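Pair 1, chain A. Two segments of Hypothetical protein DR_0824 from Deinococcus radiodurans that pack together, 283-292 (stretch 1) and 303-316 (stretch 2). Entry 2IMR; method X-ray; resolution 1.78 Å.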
# COMPACT_ATOMS: atom_id res chain seq x y z
N LEU A 283 -22.56 -2.50 -13.04
CA LEU A 283 -21.11 -2.48 -13.23
C LEU A 283 -20.39 -1.72 -12.12
O LEU A 283 -20.93 -0.80 -11.51
CB LEU A 283 -20.76 -1.84 -14.58
CG LEU A 283 -19.29 -1.87 -15.00
CD1 LEU A 283 -18.85 -3.31 -15.25
CD2 LEU A 283 -19.10 -1.03 -16.25
N THR A 284 -19.16 -2.15 -11.84
CA THR A 284 -18.32 -1.50 -10.85
C THR A 284 -16.90 -1.65 -11.37
O THR A 284 -16.61 -2.54 -12.17
CB THR A 284 -18.36 -2.18 -9.47
OG1 THR A 284 -17.60 -3.39 -9.52
CG2 THR A 284 -19.79 -2.48 -9.04
N PRO A 285 -15.99 -0.78 -10.92
CA PRO A 285 -14.62 -0.92 -11.42
C PRO A 285 -14.03 -2.30 -11.12
O PRO A 285 -13.23 -2.83 -11.89
CB PRO A 285 -13.87 0.21 -10.71
CG PRO A 285 -14.69 0.46 -9.46
CD PRO A 285 -16.10 0.35 -9.98
N VAL A 286 -14.43 -2.90 -10.00
CA VAL A 286 -13.92 -4.22 -9.64
C VAL A 286 -14.48 -5.29 -10.58
O VAL A 286 -13.73 -6.15 -11.05
CB VAL A 286 -14.26 -4.57 -8.18
CG1 VAL A 286 -13.71 -5.94 -7.83
CG2 VAL A 286 -13.67 -3.51 -7.24
N ARG A 287 -15.78 -5.24 -10.84
CA ARG A 287 -16.38 -6.22 -11.74
C ARG A 287 -15.75 -6.06 -13.12
O ARG A 287 -15.46 -7.03 -13.80
CB ARG A 287 -17.89 -6.02 -11.83
CG ARG A 287 -18.58 -7.10 -12.65
CD ARG A 287 -20.05 -6.81 -12.86
NE ARG A 287 -20.57 -7.66 -13.93
CZ ARG A 287 -21.55 -7.32 -14.76
NH1 ARG A 287 -22.12 -6.13 -14.66
NH2 ARG A 287 -21.92 -8.16 -15.72
N TYR A 288 -15.53 -4.81 -13.51
CA TYR A 288 -14.90 -4.52 -14.79
C TYR A 288 -13.56 -5.25 -14.91
O TYR A 288 -13.32 -5.96 -15.89
CB TYR A 288 -14.67 -3.01 -14.92
CG TYR A 288 -13.61 -2.62 -15.93
CD1 TYR A 288 -13.75 -2.96 -17.28
CD2 TYR A 288 -12.47 -1.92 -15.53
CE1 TYR A 288 -12.77 -2.61 -18.21
CE2 TYR A 288 -11.48 -1.57 -16.45
CZ TYR A 288 -11.64 -1.92 -17.78
OH TYR A 288 -10.67 -1.58 -18.70
N LEU A 289 -12.68 -5.08 -13.92
CA LEU A 289 -11.37 -5.73 -13.95
C LEU A 289 -11.48 -7.25 -13.90
O LEU A 289 -10.71 -7.96 -14.54
CB LEU A 289 -10.52 -5.26 -12.78
CG LEU A 289 -10.06 -3.80 -12.81
CD1 LEU A 289 -9.32 -3.47 -11.51
CD2 LEU A 289 -9.16 -3.59 -14.02
N ASP A 290 -12.43 -7.74 -13.11
CA ASP A 290 -12.61 -9.17 -12.97
C ASP A 290 -13.02 -9.80 -14.30
O ASP A 290 -12.43 -10.80 -14.73
CB ASP A 290 -13.66 -9.45 -11.89
CG ASP A 290 -13.69 -10.92 -11.48
OD1 ASP A 290 -12.61 -11.55 -11.41
OD2 ASP A 290 -14.79 -11.43 -11.21
N GLU A 291 -14.01 -9.21 -14.96
CA GLU A 291 -14.48 -9.75 -16.24
C GLU A 291 -13.48 -9.50 -17.36
O GLU A 291 -13.50 -10.20 -18.38
CB GLU A 291 -15.84 -9.17 -16.60
CG GLU A 291 -16.87 -9.36 -15.50
CD GLU A 291 -18.29 -9.11 -15.95
OE1 GLU A 291 -18.49 -8.28 -16.86
OE2 GLU A 291 -19.20 -9.75 -15.39
N LEU A 292 -12.62 -8.51 -17.18
CA LEU A 292 -11.61 -8.20 -18.18
C LEU A 292 -10.50 -9.24 -18.10
O LEU A 292 -9.69 -9.36 -19.02
CB LEU A 292 -11.03 -6.80 -17.96
CG LEU A 292 -9.99 -6.32 -18.98
CD1 LEU A 292 -10.58 -6.35 -20.38
CD2 LEU A 292 -9.55 -4.90 -18.63
N HIS A 303 -6.54 1.07 -2.09
CA HIS A 303 -7.66 1.89 -1.63
C HIS A 303 -8.91 1.04 -1.49
O HIS A 303 -9.29 0.69 -0.38
CB HIS A 303 -7.88 3.09 -2.57
CG HIS A 303 -6.73 4.06 -2.57
ND1 HIS A 303 -6.21 4.59 -1.41
CD2 HIS A 303 -5.98 4.55 -3.58
CE1 HIS A 303 -5.19 5.37 -1.71
NE2 HIS A 303 -5.03 5.37 -3.02
N MET A 304 -9.56 0.72 -2.61
CA MET A 304 -10.73 -0.15 -2.57
C MET A 304 -11.76 0.27 -1.53
O MET A 304 -12.27 -0.56 -0.77
CB MET A 304 -10.28 -1.58 -2.28
CG MET A 304 -9.42 -2.19 -3.37
SD MET A 304 -10.45 -2.55 -4.79
CE MET A 304 -11.21 -4.11 -4.24
N VAL A 305 -12.06 1.56 -1.49
CA VAL A 305 -13.00 2.09 -0.52
C VAL A 305 -14.45 1.95 -0.96
O VAL A 305 -15.32 1.55 -0.18
CB VAL A 305 -12.70 3.58 -0.24
CG1 VAL A 305 -13.80 4.20 0.62
CG2 VAL A 305 -11.36 3.70 0.47
N ASN A 306 -14.72 2.26 -2.21
CA ASN A 306 -16.08 2.22 -2.71
C ASN A 306 -16.37 0.97 -3.53
O ASN A 306 -16.40 1.01 -4.76
CB ASN A 306 -16.33 3.51 -3.48
CG ASN A 306 -16.13 4.73 -2.60
OD1 ASN A 306 -17.04 5.13 -1.86
ND2 ASN A 306 -14.94 5.32 -2.64
N VAL A 307 -16.59 -0.13 -2.82
CA VAL A 307 -16.87 -1.41 -3.42
C VAL A 307 -18.15 -2.00 -2.84
O VAL A 307 -18.65 -1.54 -1.81
CB VAL A 307 -15.71 -2.41 -3.18
CG1 VAL A 307 -14.42 -1.87 -3.78
CG2 VAL A 307 -15.55 -2.67 -1.69
N THR A 308 -18.67 -3.03 -3.50
CA THR A 308 -19.90 -3.67 -3.06
C THR A 308 -19.59 -5.04 -2.48
O THR A 308 -18.46 -5.51 -2.56
CB THR A 308 -20.86 -3.89 -4.23
OG1 THR A 308 -20.27 -4.82 -5.15
CG2 THR A 308 -21.14 -2.59 -4.95
N PRO A 309 -20.59 -5.69 -1.87
CA PRO A 309 -20.33 -7.02 -1.30
C PRO A 309 -19.86 -7.96 -2.40
O PRO A 309 -18.96 -8.76 -2.20
CB PRO A 309 -21.68 -7.41 -0.72
CG PRO A 309 -22.21 -6.09 -0.24
CD PRO A 309 -21.89 -5.17 -1.41
N ASP A 310 -20.48 -7.85 -3.58
CA ASP A 310 -20.09 -8.70 -4.69
C ASP A 310 -18.65 -8.40 -5.11
O ASP A 310 -17.90 -9.31 -5.45
CB ASP A 310 -21.02 -8.49 -5.88
CG ASP A 310 -20.75 -9.47 -7.00
OD1 ASP A 310 -21.00 -10.69 -6.81
OD2 ASP A 310 -20.28 -9.04 -8.08
N ASP A 311 -18.25 -7.13 -5.09
CA ASP A 311 -16.87 -6.79 -5.45
C ASP A 311 -15.93 -7.53 -4.50
O ASP A 311 -14.95 -8.13 -4.93
CB ASP A 311 -16.60 -5.28 -5.34
CG ASP A 311 -17.34 -4.46 -6.37
OD1 ASP A 311 -17.66 -4.98 -7.47
OD2 ASP A 311 -17.60 -3.26 -6.09
N ILE A 312 -16.23 -7.48 -3.21
CA ILE A 312 -15.40 -8.14 -2.21
C ILE A 312 -15.29 -9.64 -2.48
O ILE A 312 -14.21 -10.21 -2.37
CB ILE A 312 -15.96 -7.88 -0.78
CG1 ILE A 312 -15.84 -6.39 -0.46
CG2 ILE A 312 -15.18 -8.71 0.25
CD1 ILE A 312 -16.53 -5.97 0.82
N ALA A 313 -16.40 -10.26 -2.87
CA ALA A 313 -16.40 -11.69 -3.17
C ALA A 313 -15.49 -11.98 -4.37
O ALA A 313 -14.77 -12.97 -4.38
CB ALA A 313 -17.83 -12.16 -3.46
N ARG A 314 -15.52 -11.10 -5.37
CA ARG A 314 -14.69 -11.29 -6.56
C ARG A 314 -13.20 -11.18 -6.20
O ARG A 314 -12.37 -11.94 -6.70
CB ARG A 314 -15.04 -10.25 -7.63
CG ARG A 314 -16.44 -10.39 -8.21
CD ARG A 314 -16.75 -9.25 -9.18
NE ARG A 314 -18.07 -9.38 -9.79
CZ ARG A 314 -18.35 -10.16 -10.84
NH1 ARG A 314 -17.40 -10.89 -11.40
NH2 ARG A 314 -19.58 -10.20 -11.32
N VAL A 315 -12.88 -10.24 -5.32
CA VAL A 315 -11.50 -10.04 -4.88
C VAL A 315 -11.00 -11.26 -4.11
O VAL A 315 -9.88 -11.72 -4.32
CB VAL A 315 -11.39 -8.78 -3.98
CG1 VAL A 315 -10.00 -8.69 -3.36
CG2 VAL A 315 -11.68 -7.54 -4.81
N ALA A 316 -11.84 -11.76 -3.22
CA ALA A 316 -11.50 -12.93 -2.42
C ALA A 316 -11.25 -14.15 -3.30
O ALA A 316 -10.28 -14.89 -3.10
CB ALA A 316 -12.61 -13.21 -1.42
O HOH W 1 -12.69 -13.26 -9.15
O HOH W 2 -19.09 -11.97 -13.57

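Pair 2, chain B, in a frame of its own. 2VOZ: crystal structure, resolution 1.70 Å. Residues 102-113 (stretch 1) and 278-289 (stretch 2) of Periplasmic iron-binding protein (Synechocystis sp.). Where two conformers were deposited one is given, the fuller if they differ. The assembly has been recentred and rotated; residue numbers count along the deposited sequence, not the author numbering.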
# COMPACT_ATOMS: atom_id res chain seq x y z
N PRO B 102 13.87 -4.34 -33.39
CA PRO B 102 13.88 -5.81 -33.38
C PRO B 102 15.07 -6.37 -32.62
O PRO B 102 16.17 -5.80 -32.64
CB PRO B 102 13.94 -6.18 -34.87
CG PRO B 102 14.63 -4.98 -35.53
CD PRO B 102 14.19 -3.77 -34.71
N VAL B 103 14.83 -7.43 -31.89
CA VAL B 103 15.94 -8.14 -31.26
C VAL B 103 15.93 -9.59 -31.70
O VAL B 103 14.86 -10.15 -32.01
CB VAL B 103 15.96 -8.00 -29.73
CG1 VAL B 103 16.10 -6.51 -29.30
CG2 VAL B 103 14.77 -8.62 -29.13
N ARG B 104 17.12 -10.17 -31.72
CA ARG B 104 17.30 -11.55 -32.12
C ARG B 104 17.94 -12.26 -30.94
O ARG B 104 19.10 -12.01 -30.60
CB ARG B 104 18.18 -11.61 -33.38
N SER B 105 17.17 -13.11 -30.29
CA SER B 105 17.63 -13.83 -29.13
C SER B 105 17.28 -15.27 -29.29
O SER B 105 16.09 -15.63 -29.39
CB SER B 105 16.94 -13.30 -27.86
OG SER B 105 17.12 -14.25 -26.82
N GLY B 106 18.31 -16.10 -29.30
CA GLY B 106 18.12 -17.54 -29.27
C GLY B 106 17.21 -18.04 -28.17
O GLY B 106 16.30 -18.79 -28.46
N LYS B 107 17.44 -17.61 -26.92
CA LYS B 107 16.61 -18.04 -25.79
C LYS B 107 15.15 -17.67 -25.96
O LYS B 107 14.27 -18.48 -25.73
CB LYS B 107 17.12 -17.52 -24.45
CG LYS B 107 18.36 -18.21 -23.93
N LEU B 108 14.87 -16.43 -26.37
CA LEU B 108 13.49 -16.03 -26.59
C LEU B 108 12.86 -16.82 -27.69
O LEU B 108 11.73 -17.29 -27.57
CB LEU B 108 13.39 -14.54 -26.92
CG LEU B 108 13.80 -13.56 -25.82
CD1 LEU B 108 13.67 -12.13 -26.34
CD2 LEU B 108 12.97 -13.75 -24.52
N ASN B 109 13.59 -16.99 -28.80
CA ASN B 109 13.01 -17.76 -29.90
C ASN B 109 12.73 -19.22 -29.53
O ASN B 109 11.70 -19.78 -29.93
CB ASN B 109 13.91 -17.72 -31.13
CG ASN B 109 13.95 -16.35 -31.77
OD1 ASN B 109 14.86 -16.07 -32.57
ND2 ASN B 109 13.00 -15.49 -31.44
N GLU B 110 13.64 -19.82 -28.78
CA GLU B 110 13.48 -21.23 -28.43
C GLU B 110 12.36 -21.43 -27.42
O GLU B 110 11.63 -22.45 -27.47
CB GLU B 110 14.79 -21.79 -27.88
CG GLU B 110 15.88 -21.92 -28.93
CD GLU B 110 15.74 -23.15 -29.83
OE1 GLU B 110 16.36 -23.13 -30.91
OE2 GLU B 110 15.04 -24.12 -29.44
N ARG B 111 12.19 -20.46 -26.51
CA ARG B 111 11.28 -20.67 -25.38
C ARG B 111 9.87 -20.15 -25.58
O ARG B 111 8.90 -20.82 -25.23
CB ARG B 111 11.86 -20.07 -24.10
CG ARG B 111 13.13 -20.80 -23.65
CD ARG B 111 13.82 -20.13 -22.46
NE ARG B 111 12.91 -20.09 -21.31
CZ ARG B 111 12.62 -21.13 -20.52
NH1 ARG B 111 13.19 -22.32 -20.73
NH2 ARG B 111 11.76 -20.98 -19.51
N ILE B 112 9.76 -18.95 -26.14
CA ILE B 112 8.44 -18.34 -26.30
C ILE B 112 7.76 -18.90 -27.55
O ILE B 112 8.34 -18.81 -28.66
CB ILE B 112 8.55 -16.80 -26.35
CG1 ILE B 112 9.13 -16.29 -25.02
CG2 ILE B 112 7.16 -16.20 -26.62
CD1 ILE B 112 9.27 -14.78 -24.95
N PRO B 113 6.54 -19.46 -27.40
CA PRO B 113 5.84 -19.97 -28.56
C PRO B 113 5.83 -18.96 -29.69
O PRO B 113 5.56 -17.77 -29.46
CB PRO B 113 4.41 -20.17 -28.02
CG PRO B 113 4.66 -20.59 -26.64
CD PRO B 113 5.76 -19.68 -26.16
N ALA B 278 18.71 -4.95 -21.57
CA ALA B 278 17.28 -5.02 -21.93
C ALA B 278 16.94 -6.40 -22.50
O ALA B 278 15.97 -7.05 -22.11
CB ALA B 278 16.91 -3.89 -22.94
N ILE B 279 17.81 -6.88 -23.39
CA ILE B 279 17.62 -8.20 -23.96
C ILE B 279 17.75 -9.24 -22.86
O ILE B 279 16.93 -10.17 -22.79
CB ILE B 279 18.60 -8.45 -25.14
CG1 ILE B 279 18.26 -7.47 -26.29
CG2 ILE B 279 18.64 -9.96 -25.54
CD1 ILE B 279 19.32 -7.47 -27.35
N ALA B 280 18.73 -9.07 -21.98
CA ALA B 280 18.93 -9.99 -20.86
C ALA B 280 17.69 -10.04 -19.95
O ALA B 280 17.31 -11.09 -19.44
CB ALA B 280 20.17 -9.57 -20.05
N PHE B 281 17.06 -8.88 -19.79
CA PHE B 281 15.87 -8.78 -18.99
C PHE B 281 14.74 -9.57 -19.66
O PHE B 281 14.07 -10.35 -18.98
CB PHE B 281 15.44 -7.33 -18.78
CG PHE B 281 14.20 -7.22 -17.97
CD1 PHE B 281 14.24 -7.43 -16.59
CD2 PHE B 281 12.98 -6.93 -18.57
CE1 PHE B 281 13.11 -7.32 -15.81
CE2 PHE B 281 11.82 -6.82 -17.77
CZ PHE B 281 11.90 -7.04 -16.41
N LEU B 282 14.53 -9.41 -20.97
CA LEU B 282 13.49 -10.20 -21.67
C LEU B 282 13.75 -11.68 -21.52
O LEU B 282 12.84 -12.46 -21.24
CB LEU B 282 13.39 -9.84 -23.17
CG LEU B 282 12.95 -8.40 -23.50
CD1 LEU B 282 12.96 -8.31 -25.00
CD2 LEU B 282 11.57 -8.09 -22.88
N GLU B 283 15.01 -12.08 -21.64
CA GLU B 283 15.37 -13.50 -21.43
C GLU B 283 15.03 -13.98 -20.03
O GLU B 283 14.53 -15.12 -19.83
CB GLU B 283 16.86 -13.77 -21.75
CG GLU B 283 17.10 -13.55 -23.25
CD GLU B 283 18.57 -13.57 -23.69
OE1 GLU B 283 19.49 -13.55 -22.83
OE2 GLU B 283 18.78 -13.60 -24.93
N TYR B 284 15.32 -13.13 -19.05
CA TYR B 284 15.00 -13.44 -17.67
C TYR B 284 13.48 -13.61 -17.47
O TYR B 284 13.05 -14.56 -16.84
CB TYR B 284 15.57 -12.36 -16.75
CG TYR B 284 15.03 -12.46 -15.34
CD1 TYR B 284 15.46 -13.48 -14.47
CD2 TYR B 284 14.12 -11.49 -14.87
CE1 TYR B 284 14.96 -13.56 -13.18
CE2 TYR B 284 13.62 -11.56 -13.55
CZ TYR B 284 14.07 -12.59 -12.72
OH TYR B 284 13.55 -12.62 -11.42
N LEU B 285 12.67 -12.69 -18.01
CA LEU B 285 11.23 -12.80 -17.87
C LEU B 285 10.69 -14.09 -18.49
O LEU B 285 9.60 -14.53 -18.13
CB LEU B 285 10.58 -11.61 -18.57
CG LEU B 285 10.49 -10.27 -17.87
CD1 LEU B 285 9.50 -9.42 -18.65
CD2 LEU B 285 10.02 -10.40 -16.42
N ALA B 286 11.43 -14.65 -19.46
CA ALA B 286 11.04 -15.93 -20.09
C ALA B 286 11.57 -17.16 -19.32
O ALA B 286 11.31 -18.31 -19.71
CB ALA B 286 11.54 -15.99 -21.52
N SER B 287 12.32 -16.95 -18.26
CA SER B 287 12.84 -18.08 -17.48
C SER B 287 11.75 -18.74 -16.63
O SER B 287 10.72 -18.10 -16.30
CB SER B 287 14.03 -17.61 -16.63
OG SER B 287 13.58 -16.85 -15.54
N ASP B 288 11.94 -20.02 -16.24
CA ASP B 288 10.87 -20.72 -15.51
C ASP B 288 10.52 -20.08 -14.18
O ASP B 288 9.35 -20.04 -13.82
CB ASP B 288 11.28 -22.18 -15.24
CG ASP B 288 11.36 -23.01 -16.50
OD1 ASP B 288 10.96 -22.57 -17.59
OD2 ASP B 288 11.82 -24.18 -16.36
N ASP B 289 11.56 -19.64 -13.47
CA ASP B 289 11.43 -19.04 -12.12
C ASP B 289 10.53 -17.80 -12.23
O ASP B 289 9.47 -17.68 -11.60
CB ASP B 289 12.83 -18.59 -11.64
CG ASP B 289 13.60 -19.68 -10.92
OD1 ASP B 289 13.15 -20.87 -10.95
OD2 ASP B 289 14.67 -19.36 -10.34
O HOH W 3 19.95 -16.26 -26.36

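Two helices lie side by side at a small angle in both pairs, running in roughly the same direction: their axes approach to 9.3 Å in each, with 35° between them in pair 1 and 27° in pair 2. Fourteen central residues superpose with an RMSD of 0.7 Å, and the buried surfaces are similar, 439 Å² in pair 1 and 494 Å² in pair 2.

The side chains agree most closely at the start of the first helix. Thr A284 matches Ser B105, and each is an N-cap whose hydroxyl works twice. It accepts from the backbone three residues on (Arg A287 N to Thr A284 OG1, 2.9 Å; Leu B108 N to Ser B105 OG, 3.2 Å) and donates to a carboxylate across the contact (Thr A284 OG1 to Asp A311 OD1, 2.6 Å; Ser B105 OG to Glu B283 OE2, 2.6 Å). Asp A311 and Glu B283 also match, so the longer glutamate, its CA-to-CB bond pointing sideways, brings its end to the same task as the shorter aspartate, whose bond points toward the partner. Their settings differ. Asp A311 lies in the first turn of its helix, where OD2 accepts from Thr A308 N at 2.8 Å, while Thr A308 OG1 caps Asp A311 N at 3.1 Å. Glu B283 lies in the last turn of a helix that begins earlier in the chain, and a water joins its OE2 to Lys B107 N.

Around this shared bond the packing diverges. Val A286 points toward the partner and meets Met A304, Val A307 and Val A315, with Val A286 CG2 3.9 Å from Val A307 CG1. Its match, Lys B107, modelled only to CG, contributes a smaller contact in the model, CB to Glu B283 CG at 4.1 Å. In pair 2 much of the apolar filling comes from Leu B108, the match of Arg A287: its CD1 lies 3.9 Å from Leu B282 CB and its CD2 4.0 Å from Ala B286 CB. Val B103 adds to it, its CG1 3.8 Å from Ile B279 CG1.

One turn further on, the arginine changes sides. In pair 1, Arg A314 reaches back to Asp A290 in a salt bridge (NH1 to OD2, 2.7 Å), with Arg A287 CG over one face of its guanidinium, 3.5 Å from Arg A314 NH2. In pair 2, Arg B111 matches Asp A290 and the small Ala B286 matches Arg A314. Arg B111 reaches a backbone acceptor, Ala B286 O (2.9 Å from NE, 2.7 Å from NH2), and extends to Asp B288, where NH2 and OD1 form a 2.6 Å salt bridge.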